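Local coordinates for Two-component system sensor histidine kinase (Bacteroides thetaiotaomicron, PDB 3OTT), which probably senses saccharides through this extracellular beta-propeller and beta-sandwich region and, as a sensor histidine kinase, probably passes the signal on by phosphorelay, at residues L469-I477 against W486-G494. Numbering follows the deposited sequence.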
loop_
_atom_site.group_PDB
_atom_site.type_symbol
_atom_site.label_atom_id
_atom_site.label_comp_id
_atom_site.label_asym_id
_atom_site.label_seq_id
_atom_site.Cartn_x
_atom_site.Cartn_y
_atom_site.Cartn_z
ATOM N N LEU B 469 40.618 -26.584 -2.067
ATOM C CA LEU B 469 39.912 -25.566 -1.242
ATOM C C LEU B 469 39.982 -25.830 0.248
ATOM O O LEU B 469 40.131 -26.957 0.677
ATOM C CB LEU B 469 38.452 -25.393 -1.614
ATOM C CG LEU B 469 38.106 -24.714 -2.906
ATOM C CD1 LEU B 469 36.614 -24.577 -2.921
ATOM C CD2 LEU B 469 38.800 -23.379 -2.924
ATOM N N SER B 470 39.897 -24.746 1.000
ATOM C CA SER B 470 39.935 -24.731 2.466
ATOM C C SER B 470 38.626 -25.099 3.117
ATOM O O SER B 470 38.585 -25.218 4.344
ATOM C CB SER B 470 40.299 -23.306 2.941
ATOM O OG SER B 470 41.647 -22.959 2.527
ATOM N N GLY B 471 37.559 -25.232 2.321
ATOM C CA GLY B 471 36.179 -25.441 2.804
ATOM C C GLY B 471 35.165 -25.455 1.670
ATOM O O GLY B 471 35.525 -25.245 0.504
ATOM N N MET B 472 33.887 -25.685 1.997
ATOM C CA MET B 472 32.857 -25.895 0.979
ATOM C C MET B 472 31.845 -24.740 0.912
ATOM O O MET B 472 31.057 -24.666 -0.064
ATOM C CB MET B 472 32.145 -27.234 1.166
ATOM C CG MET B 472 33.032 -28.457 0.829
ATOM S SD MET B 472 33.605 -28.458 -0.911
ATOM C CE MET B 472 32.169 -28.953 -1.806
ATOM N N PHE B 473 31.896 -23.859 1.924
ATOM C CA PHE B 473 31.066 -22.648 1.991
ATOM C C PHE B 473 31.807 -21.424 1.503
ATOM O O PHE B 473 32.633 -20.798 2.219
ATOM C CB PHE B 473 30.503 -22.402 3.388
ATOM C CG PHE B 473 30.361 -23.659 4.178
ATOM C CD1 PHE B 473 29.114 -24.303 4.273
ATOM C CD2 PHE B 473 31.491 -24.255 4.768
ATOM C CE1 PHE B 473 28.974 -25.499 4.977
ATOM C CE2 PHE B 473 31.379 -25.451 5.470
ATOM C CZ PHE B 473 30.107 -26.076 5.587
ATOM N N ILE B 474 31.461 -21.069 0.286
ATOM C CA ILE B 474 32.176 -20.001 -0.391
ATOM C C ILE B 474 31.288 -18.767 -0.575
ATOM O O ILE B 474 30.203 -18.863 -1.142
ATOM C CB ILE B 474 32.802 -20.529 -1.668
ATOM C CG1 ILE B 474 33.975 -21.447 -1.295
ATOM C CG2 ILE B 474 33.526 -19.427 -2.381
ATOM C CD1 ILE B 474 33.746 -22.809 -1.234
ATOM N N ASN B 475 31.718 -17.629 -0.040
ATOM C CA ASN B 475 30.936 -16.403 -0.106
ATOM C C ASN B 475 31.097 -15.622 -1.405
ATOM O O ASN B 475 30.104 -15.210 -1.938
ATOM C CB ASN B 475 31.157 -15.469 1.114
ATOM C CG ASN B 475 30.296 -15.862 2.392
ATOM O OD1 ASN B 475 30.149 -17.034 2.747
ATOM N ND2 ASN B 475 29.781 -14.840 3.094
ATOM N N GLN B 476 32.328 -15.339 -1.844
ATOM C CA GLN B 476 32.655 -14.450 -2.994
ATOM C C GLN B 476 33.952 -14.930 -3.674
ATOM O O GLN B 476 34.915 -15.358 -3.011
ATOM C CB GLN B 476 32.975 -13.020 -2.551
ATOM C CG GLN B 476 31.809 -12.142 -2.203
ATOM C CD GLN B 476 32.078 -11.276 -0.976
ATOM O OE1 GLN B 476 32.282 -11.786 0.115
ATOM N NE2 GLN B 476 32.060 -9.987 -1.149
ATOM N N ILE B 477 33.967 -14.841 -4.992
ATOM C CA ILE B 477 35.099 -15.269 -5.774
ATOM C C ILE B 477 35.367 -14.077 -6.696
ATOM O O ILE B 477 34.437 -13.589 -7.312
ATOM C CB ILE B 477 34.820 -16.593 -6.540
ATOM C CG1 ILE B 477 33.463 -16.547 -7.293
ATOM C CG2 ILE B 477 34.782 -17.787 -5.580
ATOM C CD1 ILE B 477 33.102 -17.790 -8.132
ATOM N N TRP B 486 40.425 -15.210 -6.537
ATOM C CA TRP B 486 40.570 -15.102 -5.095
ATOM C C TRP B 486 39.219 -15.424 -4.482
ATOM O O TRP B 486 38.171 -15.049 -5.038
ATOM C CB TRP B 486 41.036 -13.699 -4.667
ATOM C CG TRP B 486 42.421 -13.377 -5.150
ATOM C CD1 TRP B 486 42.770 -12.896 -6.376
ATOM C CD2 TRP B 486 43.622 -13.526 -4.425
ATOM N NE1 TRP B 486 44.111 -12.747 -6.469
ATOM C CE2 TRP B 486 44.675 -13.127 -5.284
ATOM C CE3 TRP B 486 43.924 -13.988 -3.143
ATOM C CZ2 TRP B 486 46.022 -13.152 -4.895
ATOM C CZ3 TRP B 486 45.272 -14.017 -2.738
ATOM C CH2 TRP B 486 46.308 -13.594 -3.611
ATOM N N VAL B 487 39.266 -16.108 -3.344
ATOM C CA VAL B 487 38.108 -16.825 -2.832
ATOM C C VAL B 487 37.910 -16.479 -1.355
ATOM O O VAL B 487 38.817 -16.695 -0.538
ATOM C CB VAL B 487 38.380 -18.303 -2.899
ATOM C CG1 VAL B 487 37.190 -19.084 -2.291
ATOM C CG2 VAL B 487 38.668 -18.711 -4.311
ATOM N N LEU B 488 36.751 -15.922 -1.036
ATOM C CA LEU B 488 36.363 -15.687 0.352
ATOM C C LEU B 488 35.482 -16.874 0.842
ATOM O O LEU B 488 34.450 -17.174 0.225
ATOM C CB LEU B 488 35.649 -14.339 0.414
ATOM C CG LEU B 488 35.143 -13.733 1.742
ATOM C CD1 LEU B 488 34.048 -14.607 2.290
ATOM C CD2 LEU B 488 36.233 -13.509 2.864
ATOM N N LEU B 489 35.940 -17.590 1.881
ATOM C CA LEU B 489 35.176 -18.680 2.520
ATOM C C LEU B 489 34.492 -18.237 3.820
ATOM O O LEU B 489 34.963 -17.366 4.483
ATOM C CB LEU B 489 36.044 -19.942 2.774
ATOM C CG LEU B 489 36.780 -20.412 1.494
ATOM C CD1 LEU B 489 38.161 -19.726 1.340
ATOM C CD2 LEU B 489 36.899 -21.881 1.396
ATOM N N TYR B 490 33.364 -18.846 4.160
ATOM C CA TYR B 490 32.611 -18.467 5.358
ATOM C C TYR B 490 33.394 -18.941 6.603
ATOM O O TYR B 490 33.841 -20.111 6.677
ATOM C CB TYR B 490 31.203 -19.074 5.287
ATOM C CG TYR B 490 30.335 -18.890 6.537
ATOM C CD1 TYR B 490 29.731 -17.645 6.828
ATOM C CD2 TYR B 490 30.104 -19.964 7.440
ATOM C CE1 TYR B 490 28.924 -17.459 7.970
ATOM C CE2 TYR B 490 29.284 -19.786 8.611
ATOM C CZ TYR B 490 28.690 -18.527 8.846
ATOM O OH TYR B 490 27.894 -18.319 9.970
ATOM N N ASN B 491 33.566 -18.039 7.565
ATOM C CA ASN B 491 34.212 -18.373 8.884
ATOM C C ASN B 491 35.413 -19.343 8.790
ATOM O O ASN B 491 35.410 -20.443 9.318
ATOM C CB ASN B 491 33.182 -18.810 9.965
ATOM C CG ASN B 491 33.766 -18.721 11.414
ATOM O OD1 ASN B 491 34.474 -17.750 11.763
ATOM N ND2 ASN B 491 33.499 -19.749 12.239
ATOM N N ASN B 492 36.436 -18.878 8.080
ATOM C CA ASN B 492 37.643 -19.635 7.746
ATOM C C ASN B 492 38.864 -18.767 8.102
ATOM O O ASN B 492 38.719 -17.725 8.739
ATOM C CB ASN B 492 37.641 -19.919 6.235
ATOM C CG ASN B 492 38.427 -21.199 5.863
ATOM O OD1 ASN B 492 39.656 -21.211 5.847
ATOM N ND2 ASN B 492 37.701 -22.259 5.552
ATOM N N LYS B 493 40.043 -19.159 7.659
ATOM C CA LYS B 493 41.271 -18.409 7.977
ATOM C C LYS B 493 41.945 -18.047 6.647
ATOM O O LYS B 493 42.158 -18.909 5.817
ATOM C CB LYS B 493 42.231 -19.264 8.869
ATOM C CG LYS B 493 41.539 -19.952 10.108
ATOM C CD LYS B 493 42.484 -20.497 11.245
ATOM C CE LYS B 493 43.375 -21.692 10.812
ATOM N NZ LYS B 493 43.023 -23.068 11.433
ATOM N N GLY B 494 42.276 -16.788 6.447
ATOM C CA GLY B 494 42.917 -16.377 5.226
ATOM C C GLY B 494 41.909 -16.350 4.065
ATOM O O GLY B 494 40.674 -16.418 4.277
#
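Two consecutive residues, Asn-475 and Gln-476, sit opposite the single Leu-488, making a classic beta bulge that puts one extra residue into the first strand of an antiparallel hairpin. The carbonyl of Leu-488 receives both backbone N-H groups: Asn-475 N lies 2.8 Å from Leu-488 O, whereas the bond from Gln-476 N is weak. Leu-488 N closes the bulge by bonding to Gln-476 O (2.8 Å, 173° at hydrogen); beyond it Ile-477 pairs regularly with Val-487. On the other side of the bulge, where Phe-473 precedes strand 474-477, Tyr-490 N donates to Phe-473 O.

Ile-474, Ile-477, Val-487 and Leu-489 share one face, where branched aliphatic side chains suit close apolar packing. There Ile-474 reaches Val-487 with CG2 (3.7 Å to CG1) and lies alongside Leu-489 through CG1, while Ile-477 and Val-487 run side by side. On the other face CD1 of Leu-488 lies against CB of Asn-475, and the Gln-476 side chain runs alongside Leu-488, its OE1 against Leu-488 CG. Asn-475 OD1 sits 3.4 Å from Tyr-490 CB; the amide and ring planes are 13° apart, but they do not stack. Asn-492 suits the loop after strand 486-489 because its amide can donate and accept at once: with CG anti to the backbone N (chi1 -153°), ND2 makes a weak bond to Ser-470 O (3.3 Å), while OD1 accepts from Lys-493 N and Lys-507 NZ.

The hairpin forms the first two strands of a four-stranded antiparallel propeller blade, in the order 474-479, 485-489, 495-499, 504-508. Ile-474 and Ile-477 pack on strand 431-436 of the preceding blade, and Leu-488 and Gln-476 on strand 519-524 of the next, so the hairpin is packed between its two neighbours.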